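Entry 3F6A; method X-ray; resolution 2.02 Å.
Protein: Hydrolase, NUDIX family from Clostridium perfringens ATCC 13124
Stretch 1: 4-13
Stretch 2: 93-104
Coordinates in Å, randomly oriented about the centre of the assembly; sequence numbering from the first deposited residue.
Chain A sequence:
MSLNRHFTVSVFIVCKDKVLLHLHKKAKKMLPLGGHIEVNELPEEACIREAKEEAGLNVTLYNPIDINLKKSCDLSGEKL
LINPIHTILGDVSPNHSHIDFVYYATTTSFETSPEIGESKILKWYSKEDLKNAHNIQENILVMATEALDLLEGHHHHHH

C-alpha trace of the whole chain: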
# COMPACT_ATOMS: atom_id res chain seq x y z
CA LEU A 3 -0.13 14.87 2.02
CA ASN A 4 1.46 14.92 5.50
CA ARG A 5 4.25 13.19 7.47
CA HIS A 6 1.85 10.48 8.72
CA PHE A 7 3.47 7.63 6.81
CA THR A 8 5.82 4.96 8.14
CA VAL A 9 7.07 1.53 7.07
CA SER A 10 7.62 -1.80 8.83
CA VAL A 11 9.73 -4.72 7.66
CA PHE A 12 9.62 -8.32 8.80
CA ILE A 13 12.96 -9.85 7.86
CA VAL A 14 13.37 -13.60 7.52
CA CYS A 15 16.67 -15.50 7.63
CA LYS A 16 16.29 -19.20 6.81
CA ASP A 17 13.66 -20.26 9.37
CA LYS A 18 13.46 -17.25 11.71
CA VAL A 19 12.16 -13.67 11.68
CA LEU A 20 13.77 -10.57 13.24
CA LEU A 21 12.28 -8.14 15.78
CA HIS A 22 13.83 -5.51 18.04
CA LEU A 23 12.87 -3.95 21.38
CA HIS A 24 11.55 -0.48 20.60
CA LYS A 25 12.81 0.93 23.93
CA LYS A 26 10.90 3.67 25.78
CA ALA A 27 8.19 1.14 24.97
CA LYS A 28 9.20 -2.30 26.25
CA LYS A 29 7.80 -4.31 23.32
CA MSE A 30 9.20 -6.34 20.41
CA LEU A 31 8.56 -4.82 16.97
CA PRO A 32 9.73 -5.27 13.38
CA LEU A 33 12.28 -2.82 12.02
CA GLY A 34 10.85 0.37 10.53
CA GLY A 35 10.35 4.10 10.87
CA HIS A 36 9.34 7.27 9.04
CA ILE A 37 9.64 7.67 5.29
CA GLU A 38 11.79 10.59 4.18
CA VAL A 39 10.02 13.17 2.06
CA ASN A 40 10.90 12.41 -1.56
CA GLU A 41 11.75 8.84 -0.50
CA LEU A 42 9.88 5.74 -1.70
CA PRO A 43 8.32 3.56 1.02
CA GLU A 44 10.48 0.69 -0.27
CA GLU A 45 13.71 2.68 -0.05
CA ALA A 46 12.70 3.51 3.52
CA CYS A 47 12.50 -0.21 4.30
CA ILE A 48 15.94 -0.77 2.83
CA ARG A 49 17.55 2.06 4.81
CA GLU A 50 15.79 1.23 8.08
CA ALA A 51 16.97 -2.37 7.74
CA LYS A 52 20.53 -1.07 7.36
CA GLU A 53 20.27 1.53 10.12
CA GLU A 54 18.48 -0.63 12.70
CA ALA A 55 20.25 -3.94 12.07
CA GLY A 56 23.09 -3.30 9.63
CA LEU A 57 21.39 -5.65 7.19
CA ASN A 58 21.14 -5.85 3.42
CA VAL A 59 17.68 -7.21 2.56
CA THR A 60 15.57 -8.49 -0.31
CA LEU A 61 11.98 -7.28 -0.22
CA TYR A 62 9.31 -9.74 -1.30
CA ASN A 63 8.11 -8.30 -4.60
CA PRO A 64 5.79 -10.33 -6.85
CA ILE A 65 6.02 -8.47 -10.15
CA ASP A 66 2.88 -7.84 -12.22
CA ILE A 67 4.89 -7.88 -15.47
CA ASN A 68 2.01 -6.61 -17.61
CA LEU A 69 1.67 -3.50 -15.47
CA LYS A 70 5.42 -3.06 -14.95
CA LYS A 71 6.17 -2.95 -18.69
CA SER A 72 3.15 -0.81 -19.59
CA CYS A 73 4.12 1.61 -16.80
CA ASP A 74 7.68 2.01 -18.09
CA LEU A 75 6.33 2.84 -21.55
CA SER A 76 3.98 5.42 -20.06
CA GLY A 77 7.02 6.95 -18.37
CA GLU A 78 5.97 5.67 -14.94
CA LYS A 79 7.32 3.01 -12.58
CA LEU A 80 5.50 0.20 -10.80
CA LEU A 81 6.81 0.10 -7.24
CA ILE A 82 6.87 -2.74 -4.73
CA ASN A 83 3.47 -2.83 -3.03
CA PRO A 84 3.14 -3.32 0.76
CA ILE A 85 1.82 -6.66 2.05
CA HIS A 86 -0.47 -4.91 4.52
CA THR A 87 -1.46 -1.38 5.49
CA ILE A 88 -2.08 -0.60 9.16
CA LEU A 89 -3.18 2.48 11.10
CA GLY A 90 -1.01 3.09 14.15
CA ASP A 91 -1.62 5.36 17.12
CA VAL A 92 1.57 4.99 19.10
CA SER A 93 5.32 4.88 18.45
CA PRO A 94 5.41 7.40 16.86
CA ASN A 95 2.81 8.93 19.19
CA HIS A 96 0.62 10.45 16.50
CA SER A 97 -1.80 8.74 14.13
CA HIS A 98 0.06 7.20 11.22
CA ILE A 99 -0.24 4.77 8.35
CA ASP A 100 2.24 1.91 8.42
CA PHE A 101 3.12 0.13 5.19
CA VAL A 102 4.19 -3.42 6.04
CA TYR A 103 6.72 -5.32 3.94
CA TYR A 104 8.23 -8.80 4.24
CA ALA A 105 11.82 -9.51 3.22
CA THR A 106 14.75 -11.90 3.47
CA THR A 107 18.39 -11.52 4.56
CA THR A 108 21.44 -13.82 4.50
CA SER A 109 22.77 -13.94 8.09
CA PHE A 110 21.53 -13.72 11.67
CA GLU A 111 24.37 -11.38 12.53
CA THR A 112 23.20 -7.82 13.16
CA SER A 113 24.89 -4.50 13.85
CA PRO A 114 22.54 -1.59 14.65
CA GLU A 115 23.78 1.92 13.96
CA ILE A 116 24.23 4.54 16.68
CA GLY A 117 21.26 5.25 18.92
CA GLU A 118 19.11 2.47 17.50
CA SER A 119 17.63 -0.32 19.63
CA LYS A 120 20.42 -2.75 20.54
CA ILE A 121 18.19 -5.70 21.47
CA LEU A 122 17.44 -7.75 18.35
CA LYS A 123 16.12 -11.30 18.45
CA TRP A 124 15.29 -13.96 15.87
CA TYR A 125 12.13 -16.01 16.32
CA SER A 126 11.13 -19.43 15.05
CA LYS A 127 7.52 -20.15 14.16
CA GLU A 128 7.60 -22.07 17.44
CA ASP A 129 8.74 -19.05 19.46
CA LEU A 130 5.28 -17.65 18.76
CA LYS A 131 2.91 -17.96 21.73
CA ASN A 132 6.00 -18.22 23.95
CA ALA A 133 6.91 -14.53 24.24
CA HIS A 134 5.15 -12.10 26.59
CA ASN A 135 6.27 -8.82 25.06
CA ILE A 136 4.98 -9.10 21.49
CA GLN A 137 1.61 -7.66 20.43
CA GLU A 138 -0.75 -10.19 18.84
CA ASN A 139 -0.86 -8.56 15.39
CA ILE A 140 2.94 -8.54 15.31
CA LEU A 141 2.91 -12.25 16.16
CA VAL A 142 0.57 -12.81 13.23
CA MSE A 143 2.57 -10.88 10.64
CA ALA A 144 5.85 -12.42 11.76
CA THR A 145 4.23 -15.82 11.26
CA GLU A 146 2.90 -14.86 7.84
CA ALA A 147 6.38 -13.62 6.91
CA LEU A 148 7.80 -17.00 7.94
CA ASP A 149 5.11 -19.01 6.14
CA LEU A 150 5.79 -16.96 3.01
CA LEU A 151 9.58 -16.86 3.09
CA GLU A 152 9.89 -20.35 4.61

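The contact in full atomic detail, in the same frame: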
# COMPACT_ATOMS: atom_id res chain seq x y z
N ASN A 4 0.72 14.56 4.29
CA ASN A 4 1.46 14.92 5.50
C ASN A 4 2.35 13.79 6.03
O ASN A 4 2.15 12.63 5.69
CB ASN A 4 0.48 15.35 6.59
CG ASN A 4 0.59 16.82 6.94
OD1 ASN A 4 0.63 17.68 6.05
ND2 ASN A 4 0.62 17.13 8.23
N ARG A 5 3.31 14.15 6.87
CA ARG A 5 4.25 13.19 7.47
C ARG A 5 3.62 12.16 8.42
O ARG A 5 4.09 11.97 9.55
CB ARG A 5 5.38 13.94 8.17
CG ARG A 5 5.11 15.43 8.41
CD ARG A 5 3.94 15.64 9.37
NE ARG A 5 4.18 15.00 10.67
CZ ARG A 5 3.39 15.16 11.73
NH1 ARG A 5 2.31 15.92 11.66
NH2 ARG A 5 3.69 14.56 12.87
N HIS A 6 2.57 11.49 7.95
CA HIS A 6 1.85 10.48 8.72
C HIS A 6 2.04 9.11 8.09
O HIS A 6 1.15 8.26 8.17
CB HIS A 6 0.36 10.81 8.73
CG HIS A 6 0.00 11.99 9.58
ND1 HIS A 6 -0.93 12.92 9.19
CD2 HIS A 6 0.42 12.35 10.81
CE1 HIS A 6 -1.07 13.82 10.16
NE2 HIS A 6 -0.26 13.50 11.15
N PHE A 7 3.19 8.89 7.48
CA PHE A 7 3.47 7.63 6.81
C PHE A 7 4.76 6.99 7.29
O PHE A 7 5.81 7.64 7.34
CB PHE A 7 3.54 7.86 5.30
CG PHE A 7 2.23 8.29 4.69
CD1 PHE A 7 1.35 7.34 4.17
CD2 PHE A 7 1.85 9.63 4.68
CE1 PHE A 7 0.11 7.73 3.64
CE2 PHE A 7 0.62 10.02 4.16
CZ PHE A 7 -0.24 9.08 3.64
N THR A 8 4.68 5.72 7.65
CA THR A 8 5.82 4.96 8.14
C THR A 8 5.86 3.60 7.44
O THR A 8 4.92 3.23 6.74
CB THR A 8 5.71 4.71 9.66
OG1 THR A 8 4.64 3.78 9.91
CG2 THR A 8 5.41 6.01 10.40
N VAL A 9 6.94 2.86 7.65
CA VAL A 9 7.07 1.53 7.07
C VAL A 9 7.50 0.55 8.16
O VAL A 9 8.04 0.95 9.19
CB VAL A 9 8.10 1.48 5.91
CG1 VAL A 9 7.67 2.43 4.80
CG2 VAL A 9 9.51 1.82 6.41
N SER A 10 7.24 -0.73 7.91
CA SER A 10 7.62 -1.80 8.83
C SER A 10 8.15 -2.91 7.94
O SER A 10 7.66 -3.11 6.84
CB SER A 10 6.40 -2.32 9.62
OG SER A 10 6.02 -1.40 10.63
N VAL A 11 9.15 -3.63 8.43
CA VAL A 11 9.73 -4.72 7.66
C VAL A 11 9.99 -5.94 8.52
O VAL A 11 10.68 -5.85 9.53
CB VAL A 11 11.09 -4.32 7.04
CG1 VAL A 11 11.41 -5.24 5.87
CG2 VAL A 11 11.08 -2.88 6.62
N PHE A 12 9.43 -7.06 8.11
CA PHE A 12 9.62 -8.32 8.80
C PHE A 12 10.66 -9.04 7.97
O PHE A 12 10.41 -9.42 6.83
CB PHE A 12 8.30 -9.09 8.85
CG PHE A 12 7.33 -8.55 9.86
CD1 PHE A 12 7.34 -9.03 11.17
CD2 PHE A 12 6.44 -7.54 9.53
CE1 PHE A 12 6.48 -8.52 12.12
CE2 PHE A 12 5.57 -7.01 10.48
CZ PHE A 12 5.58 -7.50 11.78
N ILE A 13 11.84 -9.21 8.55
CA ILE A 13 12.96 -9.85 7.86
C ILE A 13 13.15 -11.30 8.27
O ILE A 13 13.25 -11.61 9.45
CB ILE A 13 14.26 -9.06 8.12
CG1 ILE A 13 14.05 -7.60 7.72
CG2 ILE A 13 15.42 -9.68 7.36
CD1 ILE A 13 15.19 -6.68 8.09
N SER A 93 3.98 5.20 18.92
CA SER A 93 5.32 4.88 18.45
C SER A 93 5.46 4.87 16.93
O SER A 93 5.57 3.80 16.32
CB SER A 93 5.73 3.53 19.02
OG SER A 93 7.11 3.29 18.83
N PRO A 94 5.49 6.05 16.29
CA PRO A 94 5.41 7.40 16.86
C PRO A 94 4.05 7.67 17.52
O PRO A 94 3.05 7.05 17.16
CB PRO A 94 5.65 8.30 15.66
CG PRO A 94 5.05 7.51 14.54
CD PRO A 94 5.57 6.13 14.82
N ASN A 95 4.03 8.60 18.47
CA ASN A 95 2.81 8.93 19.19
C ASN A 95 1.89 9.94 18.53
O ASN A 95 1.51 10.94 19.12
CB ASN A 95 3.16 9.39 20.60
CG ASN A 95 3.89 8.32 21.38
OD1 ASN A 95 3.44 7.18 21.46
ND2 ASN A 95 5.02 8.69 21.97
N HIS A 96 1.54 9.65 17.28
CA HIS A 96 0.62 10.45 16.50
C HIS A 96 0.06 9.47 15.48
O HIS A 96 0.75 8.52 15.09
CB HIS A 96 1.34 11.63 15.81
CG HIS A 96 2.44 11.22 14.89
ND1 HIS A 96 2.21 10.70 13.63
CD2 HIS A 96 3.79 11.27 15.02
CE1 HIS A 96 3.36 10.45 13.03
NE2 HIS A 96 4.34 10.79 13.85
N SER A 97 -1.19 9.66 15.08
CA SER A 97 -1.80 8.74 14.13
C SER A 97 -0.93 8.63 12.89
O SER A 97 -0.40 9.62 12.40
CB SER A 97 -3.21 9.21 13.74
OG SER A 97 -3.93 8.17 13.10
N HIS A 98 -0.76 7.41 12.40
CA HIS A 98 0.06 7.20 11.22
C HIS A 98 -0.27 5.91 10.49
O HIS A 98 -0.74 4.94 11.09
CB HIS A 98 1.54 7.18 11.61
CG HIS A 98 1.89 6.14 12.63
ND1 HIS A 98 2.42 4.91 12.29
CD2 HIS A 98 1.81 6.15 13.98
CE1 HIS A 98 2.64 4.21 13.39
NE2 HIS A 98 2.28 4.94 14.43
N ILE A 99 -0.02 5.93 9.19
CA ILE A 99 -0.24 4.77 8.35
C ILE A 99 1.08 4.03 8.31
O ILE A 99 2.14 4.63 8.17
CB ILE A 99 -0.62 5.19 6.92
CG1 ILE A 99 -2.04 5.75 6.92
CG2 ILE A 99 -0.49 4.01 5.96
CD1 ILE A 99 -2.48 6.31 5.58
N ASP A 100 1.03 2.71 8.46
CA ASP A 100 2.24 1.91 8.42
C ASP A 100 2.16 0.89 7.30
O ASP A 100 1.31 -0.01 7.32
CB ASP A 100 2.46 1.21 9.76
CG ASP A 100 3.71 0.35 9.76
OD1 ASP A 100 4.82 0.92 9.64
OD2 ASP A 100 3.59 -0.88 9.87
N PHE A 101 3.05 1.04 6.32
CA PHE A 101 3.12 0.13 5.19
C PHE A 101 4.03 -1.03 5.57
O PHE A 101 5.22 -0.84 5.79
CB PHE A 101 3.67 0.84 3.95
CG PHE A 101 2.72 1.85 3.36
CD1 PHE A 101 1.40 1.50 3.11
CD2 PHE A 101 3.15 3.13 3.03
CE1 PHE A 101 0.51 2.43 2.55
CE2 PHE A 101 2.28 4.05 2.48
CZ PHE A 101 0.96 3.70 2.24
N VAL A 102 3.45 -2.22 5.64
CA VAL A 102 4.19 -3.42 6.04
C VAL A 102 4.74 -4.24 4.89
O VAL A 102 4.02 -4.61 3.97
CB VAL A 102 3.30 -4.33 6.89
CG1 VAL A 102 4.11 -5.52 7.39
CG2 VAL A 102 2.74 -3.55 8.05
N TYR A 103 6.04 -4.54 4.96
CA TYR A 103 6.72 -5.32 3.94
C TYR A 103 7.39 -6.54 4.57
O TYR A 103 7.75 -6.52 5.75
CB TYR A 103 7.81 -4.48 3.27
CG TYR A 103 7.29 -3.31 2.48
CD1 TYR A 103 7.18 -3.38 1.09
CD2 TYR A 103 6.92 -2.12 3.11
CE1 TYR A 103 6.71 -2.29 0.35
CE2 TYR A 103 6.45 -1.03 2.38
CZ TYR A 103 6.35 -1.13 1.00
OH TYR A 103 5.88 -0.06 0.27
N TYR A 104 7.55 -7.59 3.78
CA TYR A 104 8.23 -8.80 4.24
C TYR A 104 9.48 -8.90 3.38
O TYR A 104 9.46 -8.53 2.21
CB TYR A 104 7.35 -10.05 4.05
CG TYR A 104 6.05 -10.05 4.85
CD1 TYR A 104 5.89 -9.23 5.97
CD2 TYR A 104 5.01 -10.90 4.50
CE1 TYR A 104 4.70 -9.26 6.72
CE2 TYR A 104 3.82 -10.94 5.24
CZ TYR A 104 3.68 -10.11 6.35
OH TYR A 104 2.51 -10.15 7.07

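Strands 7-13 and 98-104 of this NUDIX-family hydrolase lie side by side and parallel, their N-to-C directions 29° apart, and the contact buries 848 Å² summed over both sides. Even-numbered residues of the first stretch bond to odd-numbered residues of the second, in the staggered pattern of a parallel sheet. Ile99 N donates to His6 O (2.8 Å) and Thr8 N to Ile99 O (2.8 Å); Phe101 N then reaches Thr8 O (2.9 Å), Ser10 N reaches Phe101 O (2.9 Å), Tyr103 N reaches Ser10 O (2.9 Å), and Phe12 N reaches Tyr103 O (2.9 Å). CA-H...O contacts fill the gaps, as between Val9 CA and Phe101 O (3.3 Å).

Side chains alternate between the two faces. One face carries Phe7, Val9 and Val11 beside Ile99, Phe101 and Tyr103, and is largely apolar. Phe7 takes an m rotamer (chi1 -65°, chi2 -93°) that brings the end of its ring nearer the neighbouring strand: CE1 lies 3.5 Å from Ile99 CD1, and CD1 lies 3.8 Å from Phe101 CE2. Ile99 meets it with an extended m, t side chain, CD1 at its tip. Val9, also m, makes looser contacts, its CG1 4.4 Å from both Phe101 CB and Tyr103 CE2.

The other face is polar in its middle. Asp100 points to this face, and chi1 180° brings the carboxylate nearer the first strand, OD1 lying between the hydroxyls of Thr8 and Ser10. Thr8 in p places OG1 2.9 Å from Asp100 OD1, and Ser10 in m places OG 2.6 Å from Asp100 OD2 and 2.8 Å from OD1 of the same carboxylate. The two rotamers thus turn both hydroxyls to one acid. Thr8 OG1 also accepts a weak hydrogen bond from His98 ND1 (3.4 Å), the p rotamer of His98 bringing its ring beside the hydroxyl.

Farther along this face the chemistry becomes apolar and aromatic. Phe12 (m, chi2 -90°) meets Val102 CG1 near its ring plane, with CE2 3.7 Å away, while its CD2 lies 3.7 Å from Tyr104 CE1. The Phe12 and Tyr104 ring planes stand at 85°, centroids 5.8 Å apart.

Before the strands, His96 in p points toward the first stretch. Its ring has Arg5 over one face, with Arg5 NH2 3.9 Å from His96 CD2, and meets the edge of the His6 ring, where His6 CD2 lies 3.7 Å from His96 ND1. That nitrogen donates to Ser97 O (3.1 Å), helping to fix the ring.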